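Local coordinates for septation protein imp2 (Schizosaccharomyces pombe, PDB 5C1F) that acts as a cytoskeletal protein-membrane anchor that binds phospholipids, is required for normal septation and takes part in medial-ring disassembly, its F-BAR domain being the part crystallised, at residues V125-K129 against S196-W200; K132-L136 against A189-V193; L146-V150 against T175-I179. All coordinates share one frame; numbering follows the deposited sequence. Where two conformers were deposited one is given.

Contact 1. Residues V125-K129 against S196-W200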
ATOM      1  N   VAL A 125     -32.503 -39.775 -14.406  1.00 36.10           N
ATOM      2  CA  VAL A 125     -32.070 -40.978 -15.103  1.00 43.65           C
ATOM      3  C   VAL A 125     -31.566 -42.018 -14.109  1.00 38.74           C
ATOM      4  O   VAL A 125     -31.882 -43.203 -14.217  1.00 35.12           O
ATOM      5  CB  VAL A 125     -30.963 -40.665 -16.126  1.00 35.36           C
ATOM      6  CG1 VAL A 125     -30.465 -41.940 -16.788  1.00 34.66           C
ATOM      7  CG2 VAL A 125     -31.473 -39.681 -17.168  1.00 39.65           C
ATOM      8  N   HIS A 126     -30.793 -41.557 -13.131  1.00 37.13           N
ATOM      9  CA  HIS A 126     -30.238 -42.434 -12.108  1.00 37.22           C
ATOM     10  C   HIS A 126     -31.331 -43.021 -11.213  1.00 40.16           C
ATOM     11  O   HIS A 126     -31.279 -44.199 -10.856  1.00 43.39           O
ATOM     12  CB  HIS A 126     -29.214 -41.677 -11.264  1.00 34.82           C
ATOM     13  CG  HIS A 126     -28.407 -42.556 -10.361  1.00 43.18           C
ATOM     14  ND1 HIS A 126     -28.591 -42.588  -8.996  1.00 41.37           N
ATOM     15  CD2 HIS A 126     -27.412 -43.433 -10.629  1.00 40.37           C
ATOM     16  CE1 HIS A 126     -27.742 -43.449  -8.461  1.00 40.43           C
ATOM     17  NE2 HIS A 126     -27.016 -43.975  -9.430  1.00 39.58           N
ATOM     18  N   LYS A 127     -32.315 -42.201 -10.854  1.00 34.57           N
ATOM     19  CA  LYS A 127     -33.427 -42.663 -10.028  1.00 34.83           C
ATOM     20  C   LYS A 127     -34.245 -43.724 -10.751  1.00 40.77           C
ATOM     21  O   LYS A 127     -34.699 -44.692 -10.136  1.00 37.72           O
ATOM     22  CB  LYS A 127     -34.331 -41.499  -9.620  1.00 47.00           C
ATOM     23  CG  LYS A 127     -33.860 -40.744  -8.383  1.00 51.43           C
ATOM     24  CD  LYS A 127     -34.870 -39.678  -7.973  1.00 56.94           C
ATOM     25  CE  LYS A 127     -34.453 -38.966  -6.693  1.00 59.35           C
ATOM     26  NZ  LYS A 127     -33.160 -38.250  -6.856  1.00 59.33           N
ATOM     27  N   ASP A 128     -34.434 -43.538 -12.054  1.00 33.72           N
ATOM     28  CA  ASP A 128     -35.167 -44.506 -12.862  1.00 43.57           C
ATOM     29  C   ASP A 128     -34.383 -45.809 -12.978  1.00 41.38           C
ATOM     30  O   ASP A 128     -34.964 -46.893 -12.961  1.00 44.88           O
ATOM     31  CB  ASP A 128     -35.464 -43.939 -14.253  1.00 42.72           C
ATOM     32  CG  ASP A 128     -36.334 -44.864 -15.088  1.00 43.25           C
ATOM     33  OD1 ASP A 128     -37.566 -44.873 -14.880  1.00 49.20           O
ATOM     34  OD2 ASP A 128     -35.790 -45.575 -15.959  1.00 38.62           O
ATOM     35  N   LYS A 129     -33.062 -45.696 -13.091  1.00 42.09           N
ATOM     36  CA  LYS A 129     -32.195 -46.867 -13.177  1.00 40.64           C
ATOM     37  C   LYS A 129     -32.316 -47.726 -11.925  1.00 42.36           C
ATOM     38  O   LYS A 129     -32.460 -48.944 -12.006  1.00 45.74           O
ATOM     39  CB  LYS A 129     -30.740 -46.450 -13.386  1.00 40.73           C
ATOM     40  CG  LYS A 129     -29.764 -47.619 -13.411  1.00 38.10           C
ATOM     41  CD  LYS A 129     -28.334 -47.147 -13.206  1.00 45.63           C
ATOM     42  CE  LYS A 129     -27.384 -48.322 -13.019  1.00 51.70           C
ATOM     43  NZ  LYS A 129     -26.023 -47.887 -12.597  1.00 51.34           N
ATOM     44  N   SER A 196     -33.037 -49.121 -19.403  1.00 42.14           N
ATOM     45  CA  SER A 196     -32.664 -48.079 -18.457  1.00 45.62           C
ATOM     46  C   SER A 196     -31.145 -47.971 -18.320  1.00 44.95           C
ATOM     47  O   SER A 196     -30.597 -46.871 -18.257  1.00 47.82           O
ATOM     48  CB  SER A 196     -33.306 -48.349 -17.095  1.00 44.61           C
ATOM     49  OG  SER A 196     -33.092 -47.268 -16.207  1.00 48.35           O
ATOM     50  N   TYR A 197     -30.473 -49.119 -18.281  1.00 40.26           N
ATOM     51  CA  TYR A 197     -29.014 -49.158 -18.237  1.00 44.17           C
ATOM     52  C   TYR A 197     -28.402 -48.584 -19.511  1.00 45.57           C
ATOM     53  O   TYR A 197     -27.382 -47.894 -19.463  1.00 47.06           O
ATOM     54  CB  TYR A 197     -28.518 -50.591 -18.026  1.00 40.10           C
ATOM     55  CG  TYR A 197     -28.301 -50.967 -16.579  1.00 39.61           C
ATOM     56  CD1 TYR A 197     -29.347 -50.934 -15.668  1.00 43.27           C
ATOM     57  CD2 TYR A 197     -27.051 -51.372 -16.127  1.00 37.14           C
ATOM     58  CE1 TYR A 197     -29.152 -51.283 -14.344  1.00 41.49           C
ATOM     59  CE2 TYR A 197     -26.847 -51.724 -14.806  1.00 38.21           C
ATOM     60  CZ  TYR A 197     -27.901 -51.677 -13.919  1.00 40.04           C
ATOM     61  OH  TYR A 197     -27.707 -52.027 -12.603  1.00 41.27           O
ATOM     62  N   ALA A 198     -29.022 -48.887 -20.649  1.00 43.67           N
ATOM     63  CA  ALA A 198     -28.560 -48.370 -21.930  1.00 43.70           C
ATOM     64  C   ALA A 198     -28.670 -46.853 -21.950  1.00 44.60           C
ATOM     65  O   ALA A 198     -27.755 -46.161 -22.397  1.00 44.43           O
ATOM     66  CB  ALA A 198     -29.355 -48.977 -23.074  1.00 40.99           C
ATOM     67  N   ARG A 199     -29.793 -46.342 -21.457  1.00 43.26           N
ATOM     68  CA  ARG A 199     -30.005 -44.904 -21.386  1.00 46.39           C
ATOM     69  C   ARG A 199     -29.058 -44.271 -20.373  1.00 46.02           C
ATOM     70  O   ARG A 199     -28.562 -43.162 -20.580  1.00 47.22           O
ATOM     71  CB  ARG A 199     -31.458 -44.585 -21.027  1.00 49.24           C
ATOM     72  CG  ARG A 199     -32.454 -44.932 -22.123  1.00 55.59           C
ATOM     73  CD  ARG A 199     -33.812 -44.302 -21.861  1.00 60.93           C
ATOM     74  NE  ARG A 199     -34.364 -44.705 -20.572  1.00 61.65           N
ATOM     75  CZ  ARG A 199     -35.211 -45.715 -20.404  1.00 62.49           C
ATOM     76  NH1 ARG A 199     -35.611 -46.430 -21.448  1.00 68.42           N
ATOM     77  NH2 ARG A 199     -35.661 -46.011 -19.192  1.00 58.01           N
ATOM     78  N   TRP A 200     -28.803 -44.990 -19.284  1.00 47.35           N
ATOM     79  CA  TRP A 200     -27.907 -44.509 -18.238  1.00 43.35           C
ATOM     80  C   TRP A 200     -26.472 -44.357 -18.734  1.00 40.24           C
ATOM     81  O   TRP A 200     -25.815 -43.355 -18.454  1.00 39.66           O
ATOM     82  CB  TRP A 200     -27.937 -45.452 -17.036  1.00 43.99           C
ATOM     83  CG  TRP A 200     -26.785 -45.234 -16.112  1.00 43.34           C
ATOM     84  CD1 TRP A 200     -25.708 -46.051 -15.938  1.00 40.90           C
ATOM     85  CD2 TRP A 200     -26.580 -44.108 -15.253  1.00 44.13           C
ATOM     86  NE1 TRP A 200     -24.849 -45.509 -15.013  1.00 44.99           N
ATOM     87  CE2 TRP A 200     -25.362 -44.315 -14.577  1.00 44.25           C
ATOM     88  CE3 TRP A 200     -27.312 -42.947 -14.985  1.00 48.14           C
ATOM     89  CZ2 TRP A 200     -24.860 -43.405 -13.650  1.00 46.98           C
ATOM     90  CZ3 TRP A 200     -26.811 -42.045 -14.065  1.00 49.80           C
ATOM     91  CH2 TRP A 200     -25.597 -42.279 -13.409  1.00 48.46           C
TER
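Ser196 faces Asp128 at one margin of the contact, and its OG, anti to the backbone N, gives a hydrogen bond of 3.2 Å to Asp128 OD2. The hydroxyl meets the anti side of that oxygen, 26° out of the carboxylate plane, and also lies against the backbone of Lys129. One residue on, Tyr197 offers a face of its ring to the aliphatic chain of Lys129: CE sits 3.5 Å from Tyr197 CZ in a CH-pi contact, while the ammonium beyond it is only off-centre over the ring. Arg199 returns to the polar margin. Its NH2 forms a salt bridge with the same Asp128 OD2 at 3.3 Å, but as a hydrogen bond this is weak because the N-H points off line; OD2 lies at the guanidinium edge, near its plane. Asp128 OD2 thus serves two donors.

Trp200 closes the segment with the broadest ring. Lys129 runs extended across one face of the indole, with CD above the five-membered ring and NZ 4.0 Å from its centroid in a cation-pi contact. The ammonium thus lies near two aromatic rings, and its salt-bridge partner is Asp17. His126 brings CD2 over the indole face, 3.5 Å from Trp200 CH2, the two rings oblique at 53°; His126 NE2 is hydrogen-bonded to Asp17 as well. Val125 CG1 lies at the indole edge, near its plane, 3.8 Å from Trp200 CE3.

Segments 125-129 and 196-200, on helices 69-155 and 162-252, run antiparallel at 154° with their axes 9.4 Å apart, as in the elongated helical bundle of F-BAR domains. Tyr20 of helix 18-59 stacks on His126, Trp204 continues the aromatic row along helix 162-252, and Gln275 of the second subunit packs on Tyr197.

Contact 2. Residues K132-L136 against A189-V193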
ATOM      1  N   LYS A 132     -36.014 -49.287 -11.742  1.00 34.95           N
ATOM      2  CA  LYS A 132     -36.202 -50.498 -12.534  1.00 35.51           C
ATOM      3  C   LYS A 132     -35.488 -51.679 -11.881  1.00 32.88           C
ATOM      4  O   LYS A 132     -36.027 -52.781 -11.829  1.00 32.11           O
ATOM      5  CB  LYS A 132     -35.696 -50.310 -13.967  1.00 39.16           C
ATOM      6  CG  LYS A 132     -36.314 -49.142 -14.722  1.00 44.83           C
ATOM      7  CD  LYS A 132     -37.828 -49.146 -14.655  1.00 45.05           C
ATOM      8  CE  LYS A 132     -38.400 -47.957 -15.414  1.00 48.19           C
ATOM      9  NZ  LYS A 132     -39.816 -47.683 -15.052  1.00 50.73           N
ATOM     10  N   HIS A 133     -34.279 -51.439 -11.375  1.00 33.61           N
ATOM     11  CA  HIS A 133     -33.477 -52.502 -10.775  1.00 37.18           C
ATOM     12  C   HIS A 133     -34.172 -53.109  -9.559  1.00 34.68           C
ATOM     13  O   HIS A 133     -34.131 -54.325  -9.359  1.00 36.14           O
ATOM     14  CB  HIS A 133     -32.091 -51.983 -10.382  1.00 39.19           C
ATOM     15  CG  HIS A 133     -31.114 -53.071 -10.054  1.00 42.62           C
ATOM     16  ND1 HIS A 133     -31.016 -53.633  -8.799  1.00 42.71           N
ATOM     17  CD2 HIS A 133     -30.202 -53.712 -10.823  1.00 42.93           C
ATOM     18  CE1 HIS A 133     -30.082 -54.567  -8.807  1.00 37.79           C
ATOM     19  NE2 HIS A 133     -29.573 -54.634 -10.023  1.00 37.77           N
ATOM     20  N   GLN A 134     -34.807 -52.264  -8.754  1.00 32.91           N
ATOM     21  CA  GLN A 134     -35.612 -52.736  -7.631  1.00 36.51           C
ATOM     22  C   GLN A 134     -36.764 -53.601  -8.126  1.00 37.90           C
ATOM     23  O   GLN A 134     -37.045 -54.656  -7.561  1.00 38.12           O
ATOM     24  CB  GLN A 134     -36.158 -51.563  -6.814  1.00 41.47           C
ATOM     25  CG  GLN A 134     -35.102 -50.783  -6.058  1.00 53.20           C
ATOM     26  CD  GLN A 134     -35.651 -49.510  -5.445  1.00 59.14           C
ATOM     27  OE1 GLN A 134     -35.354 -48.407  -5.907  1.00 61.05           O
ATOM     28  NE2 GLN A 134     -36.455 -49.654  -4.398  1.00 61.01           N
ATOM     29  N   ALA A 135     -37.426 -53.143  -9.186  1.00 37.47           N
ATOM     30  CA  ALA A 135     -38.544 -53.872  -9.772  1.00 36.58           C
ATOM     31  C   ALA A 135     -38.082 -55.209 -10.328  1.00 32.23           C
ATOM     32  O   ALA A 135     -38.821 -56.195 -10.298  1.00 36.50           O
ATOM     33  CB  ALA A 135     -39.208 -53.046 -10.861  1.00 30.29           C
ATOM     34  N   LEU A 136     -36.855 -55.239 -10.834  1.00 30.40           N
ATOM     35  CA  LEU A 136     -36.287 -56.468 -11.369  1.00 35.30           C
ATOM     36  C   LEU A 136     -36.051 -57.492 -10.265  1.00 35.72           C
ATOM     37  O   LEU A 136     -36.377 -58.668 -10.422  1.00 39.75           O
ATOM     38  CB  LEU A 136     -34.980 -56.179 -12.103  1.00 31.25           C
ATOM     39  CG  LEU A 136     -34.232 -57.412 -12.608  1.00 35.99           C
ATOM     40  CD1 LEU A 136     -35.134 -58.256 -13.483  1.00 31.13           C
ATOM     41  CD2 LEU A 136     -32.995 -56.995 -13.371  1.00 46.18           C
ATOM     42  N   ALA A 189     -39.337 -57.178 -16.617  1.00 34.21           N
ATOM     43  CA  ALA A 189     -38.469 -56.434 -15.714  1.00 32.33           C
ATOM     44  C   ALA A 189     -37.036 -56.442 -16.225  1.00 37.59           C
ATOM     45  O   ALA A 189     -36.341 -55.433 -16.149  1.00 39.82           O
ATOM     46  CB  ALA A 189     -38.537 -57.010 -14.308  1.00 30.63           C
ATOM     47  N   VAL A 190     -36.602 -57.586 -16.746  1.00 32.54           N
ATOM     48  CA  VAL A 190     -35.284 -57.699 -17.363  1.00 32.86           C
ATOM     49  C   VAL A 190     -35.159 -56.746 -18.555  1.00 37.78           C
ATOM     50  O   VAL A 190     -34.160 -56.042 -18.697  1.00 38.34           O
ATOM     51  CB  VAL A 190     -34.999 -59.145 -17.826  1.00 41.62           C
ATOM     52  CG1 VAL A 190     -33.695 -59.215 -18.606  1.00 39.78           C
ATOM     53  CG2 VAL A 190     -34.967 -60.089 -16.636  1.00 31.98           C
ATOM     54  N   ALA A 191     -36.186 -56.719 -19.398  1.00 36.16           N
ATOM     55  CA  ALA A 191     -36.179 -55.866 -20.581  1.00 41.30           C
ATOM     56  C   ALA A 191     -36.118 -54.387 -20.206  1.00 42.79           C
ATOM     57  O   ALA A 191     -35.343 -53.621 -20.782  1.00 38.18           O
ATOM     58  CB  ALA A 191     -37.404 -56.142 -21.440  1.00 40.05           C
ATOM     59  N   ALA A 192     -36.935 -53.993 -19.233  1.00 37.09           N
ATOM     60  CA  ALA A 192     -37.021 -52.596 -18.820  1.00 36.32           C
ATOM     61  C   ALA A 192     -35.727 -52.100 -18.168  1.00 40.72           C
ATOM     62  O   ALA A 192     -35.322 -50.956 -18.373  1.00 41.07           O
ATOM     63  CB  ALA A 192     -38.196 -52.404 -17.876  1.00 36.72           C
ATOM     64  N   VAL A 193     -35.080 -52.962 -17.389  1.00 37.34           N
ATOM     65  CA  VAL A 193     -33.812 -52.610 -16.753  1.00 43.62           C
ATOM     66  C   VAL A 193     -32.698 -52.481 -17.791  1.00 42.30           C
ATOM     67  O   VAL A 193     -31.797 -51.657 -17.647  1.00 40.74           O
ATOM     68  CB  VAL A 193     -33.412 -53.648 -15.676  1.00 49.50           C
ATOM     69  CG1 VAL A 193     -32.009 -53.381 -15.149  1.00 51.63           C
ATOM     70  CG2 VAL A 193     -34.403 -53.621 -14.529  1.00 54.24           C
TER
HETATM   71  O   HOH W   1     -37.654 -53.446 -14.500  1.00 41.53           O
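Helix segments 132-136 and 189-193 run antiparallel at 161° with axes 8.8 Å apart, Leu136 lying opposite Ala189 and Lys132 opposite Val193. Val193 CG2 presses against the first helix, 3.3 Å from Lys132 O and 3.6 Å from Leu136 CB. A chi1 of 172° sends Val193 CG1 anti to the backbone N and sets CG2 beside that N, as the branch that meets Lys132. Leu136 splits its two methyls: CD1 touches Ala189 CB at 3.7 Å and Val190 CG2, while CD2 meets Val193, the two side chains crossing at about a right angle. An alanine in place of Leu136 would remove both of these methyls, and is likely to open a gap between this helix and Ala189, Val190 and Val193. Pro277 of the second subunit packs on Leu136, Val190 and Val193, so the partner chain also borders this contact.

A water spans the helices, donating to Ala189 O at 2.9 Å and to Lys132 O at 3.2 Å. Since no direct hydrogen bond joins the segments, cohesion comes from aliphatic side chains, chiefly Leu136 and Val193, and this water supplies the polar link between two carbonyls that already accept helical N-H groups.

Contact 3. Residues L146-V150 against T175-I179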
ATOM      1  N   LEU A 146     -41.537 -68.986  -6.305  1.00 38.14           N
ATOM      2  CA  LEU A 146     -42.653 -69.742  -6.864  1.00 34.80           C
ATOM      3  C   LEU A 146     -42.150 -71.084  -7.383  1.00 36.40           C
ATOM      4  O   LEU A 146     -42.775 -72.120  -7.153  1.00 35.94           O
ATOM      5  CB  LEU A 146     -43.352 -68.966  -7.981  1.00 34.55           C
ATOM      6  CG  LEU A 146     -44.426 -67.975  -7.528  1.00 39.37           C
ATOM      7  CD1 LEU A 146     -45.074 -67.300  -8.725  1.00 39.23           C
ATOM      8  CD2 LEU A 146     -45.472 -68.672  -6.671  1.00 37.01           C
ATOM      9  N   CYS A 147     -41.015 -71.061  -8.078  1.00 35.76           N
ATOM     10  CA  CYS A 147     -40.381 -72.290  -8.543  1.00 40.10           C
ATOM     11  C   CYS A 147     -39.961 -73.143  -7.356  1.00 39.55           C
ATOM     12  O   CYS A 147     -39.982 -74.371  -7.416  1.00 38.20           O
ATOM     13  CB  CYS A 147     -39.169 -71.979  -9.423  1.00 40.33           C
ATOM     14  SG  CYS A 147     -39.559 -71.076 -10.935  1.00 39.63           S
ATOM     15  N   LYS A 148     -39.589 -72.475  -6.272  1.00 39.90           N
ATOM     16  CA  LYS A 148     -39.130 -73.153  -5.072  1.00 42.74           C
ATOM     17  C   LYS A 148     -40.277 -73.885  -4.376  1.00 44.08           C
ATOM     18  O   LYS A 148     -40.076 -74.936  -3.767  1.00 44.47           O
ATOM     19  CB  LYS A 148     -38.479 -72.149  -4.121  1.00 50.12           C
ATOM     20  CG  LYS A 148     -37.302 -72.707  -3.343  1.00 60.01           C
ATOM     21  CD  LYS A 148     -36.663 -71.645  -2.464  1.00 66.25           C
ATOM     22  CE  LYS A 148     -35.533 -72.232  -1.635  1.00 74.17           C
ATOM     23  NZ  LYS A 148     -35.035 -71.264  -0.620  1.00 80.04           N
ATOM     24  N   LYS A 149     -41.481 -73.330  -4.467  1.00 34.64           N
ATOM     25  CA  LYS A 149     -42.652 -73.974  -3.883  1.00 35.56           C
ATOM     26  C   LYS A 149     -43.074 -75.187  -4.700  1.00 35.58           C
ATOM     27  O   LYS A 149     -43.484 -76.205  -4.143  1.00 36.66           O
ATOM     28  CB  LYS A 149     -43.813 -72.988  -3.767  1.00 35.51           C
ATOM     29  CG  LYS A 149     -43.734 -72.085  -2.550  1.00 45.84           C
ATOM     30  CD  LYS A 149     -44.825 -71.033  -2.579  1.00 51.08           C
ATOM     31  CE  LYS A 149     -46.196 -71.665  -2.732  1.00 58.41           C
ATOM     32  NZ  LYS A 149     -47.257 -70.629  -2.855  1.00 65.83           N
ATOM     33  N   VAL A 150     -42.981 -75.068  -6.022  1.00 28.84           N
ATOM     34  CA  VAL A 150     -43.261 -76.190  -6.910  1.00 30.66           C
ATOM     35  C   VAL A 150     -42.359 -77.365  -6.554  1.00 32.43           C
ATOM     36  O   VAL A 150     -42.823 -78.495  -6.405  1.00 36.41           O
ATOM     37  CB  VAL A 150     -43.057 -75.814  -8.389  1.00 35.33           C
ATOM     38  CG1 VAL A 150     -43.092 -77.057  -9.260  1.00 35.25           C
ATOM     39  CG2 VAL A 150     -44.107 -74.810  -8.837  1.00 36.73           C
ATOM     40  N   THR A 175     -49.820 -73.186  -8.167  1.00 35.11           N
ATOM     41  CA  THR A 175     -48.506 -72.552  -8.187  1.00 34.41           C
ATOM     42  C   THR A 175     -47.872 -72.634  -9.575  1.00 34.53           C
ATOM     43  O   THR A 175     -47.167 -71.720 -10.000  1.00 33.74           O
ATOM     44  CB  THR A 175     -47.557 -73.190  -7.146  1.00 35.59           C
ATOM     45  OG1 THR A 175     -48.175 -73.156  -5.855  1.00 39.36           O
ATOM     46  CG2 THR A 175     -46.237 -72.438  -7.081  1.00 31.02           C
ATOM     47  N   GLN A 176     -48.126 -73.737 -10.273  0.62 37.38           N
ATOM     48  CA  GLN A 176     -47.604 -73.929 -11.623  0.62 40.11           C
ATOM     49  C   GLN A 176     -48.230 -72.952 -12.617  0.62 42.26           C
ATOM     50  O   GLN A 176     -47.553 -72.459 -13.521  0.62 44.24           O
ATOM     51  CB  GLN A 176     -47.832 -75.371 -12.086  0.62 41.24           C
ATOM     52  CG  GLN A 176     -46.884 -76.381 -11.455  0.62 41.42           C
ATOM     53  CD  GLN A 176     -47.221 -77.816 -11.815  0.62 42.61           C
ATOM     54  OE1 GLN A 176     -48.380 -78.152 -12.057  0.62 45.77           O
ATOM     55  NE2 GLN A 176     -46.204 -78.670 -11.854  0.62 38.33           N
ATOM     56  N   ASN A 177     -49.519 -72.668 -12.444  1.00 41.83           N
ATOM     57  CA  ASN A 177     -50.219 -71.740 -13.326  1.00 48.11           C
ATOM     58  C   ASN A 177     -49.796 -70.298 -13.067  1.00 50.70           C
ATOM     59  O   ASN A 177     -50.000 -69.419 -13.906  1.00 62.47           O
ATOM     60  CB  ASN A 177     -51.735 -71.883 -13.169  1.00 48.39           C
ATOM     61  CG  ASN A 177     -52.237 -73.249 -13.593  1.00 54.68           C
ATOM     62  OD1 ASN A 177     -51.573 -73.956 -14.353  1.00 56.23           O
ATOM     63  ND2 ASN A 177     -53.412 -73.631 -13.104  1.00 55.36           N
ATOM     64  N   ALA A 178     -49.203 -70.063 -11.901  1.00 44.64           N
ATOM     65  CA  ALA A 178     -48.716 -68.739 -11.536  1.00 48.66           C
ATOM     66  C   ALA A 178     -47.346 -68.473 -12.146  1.00 55.47           C
ATOM     67  O   ALA A 178     -46.931 -67.321 -12.279  1.00 56.45           O
ATOM     68  CB  ALA A 178     -48.657 -68.593 -10.022  1.00 40.26           C
ATOM     69  N   ILE A 179     -46.652 -69.546 -12.514  1.00 57.87           N
ATOM     70  CA  ILE A 179     -45.307 -69.450 -13.078  1.00 57.42           C
ATOM     71  C   ILE A 179     -45.290 -68.653 -14.381  1.00 52.05           C
ATOM     72  O   ILE A 179     -44.430 -67.796 -14.582  1.00 50.11           O
ATOM     73  CB  ILE A 179     -44.708 -70.847 -13.343  1.00 55.76           C
ATOM     74  CG1 ILE A 179     -44.503 -71.600 -12.028  1.00 54.82           C
ATOM     75  CG2 ILE A 179     -43.390 -70.738 -14.091  1.00 53.35           C
ATOM     76  CD1 ILE A 179     -43.443 -70.996 -11.142  1.00 52.43           C
TER
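Val150 and Thr175 meet methyl to methyl, CG2 to CG2 at 3.6 Å, the closest approach between two side chains here. The threonine methyl is anti to its own backbone N (chi1 -54° for OG1), which turns it into the interface, where it also lies 3.5 Å from Leu146 O and near Leu146 CD2. The hydroxyl OG1 is bound within its own helix, to Lys171 O. Leu146 adds breadth to the packed part: its CB lies 3.8 Å from Ile179 CD1, and its CD1 rests on Ala178 CB. That same Ile179 methyl reaches Cys147 SG at 3.9 Å, joining a residue directed away from the other helix to the apolar surface.

The segments belong to helices 69-155 and 162-252, which form an antiparallel hairpin in the distal arm of the F-BAR domain; segments 146-150 and 175-179 themselves run at 148° to each other, their axes 9.4 Å apart. Tyr153 and Tyr143 on helix 69-155 extend the packing along the arm, touching Thr175 and Ile179 respectively, and Tyr283 of the second subunit packs on Cys147.

The margin at Lys149 is slacker. This side chain bends at chi3 and passes Thr175 OG1 at 4.0 Å from CE, without a hydrogen bond, and only its CB comes near the threonine methyl, at 4.1 Å from Thr175 CG2.

Overall arrangement
From the N terminus the chain gives Asp17, just ahead of helix 18-59, and Tyr20 within it, to contact 1, and then enters the long helix 69-155. That helix supplies the first segments of contacts 1, 2 and 3 in turn; after the turn, helix 162-252 returns and meets them in reverse order. Contact 3 closes the smallest loop, nested within that of contact 2, which lies within that of contact 1, so none cross. Contacts 1 and 2 touch through Tyr197 with His133 and Ser196 with Lys132, their centres about 10 Å apart, whereas contact 3 lies about 21 Å beyond contact 2, centre to centre, farther along the same arm.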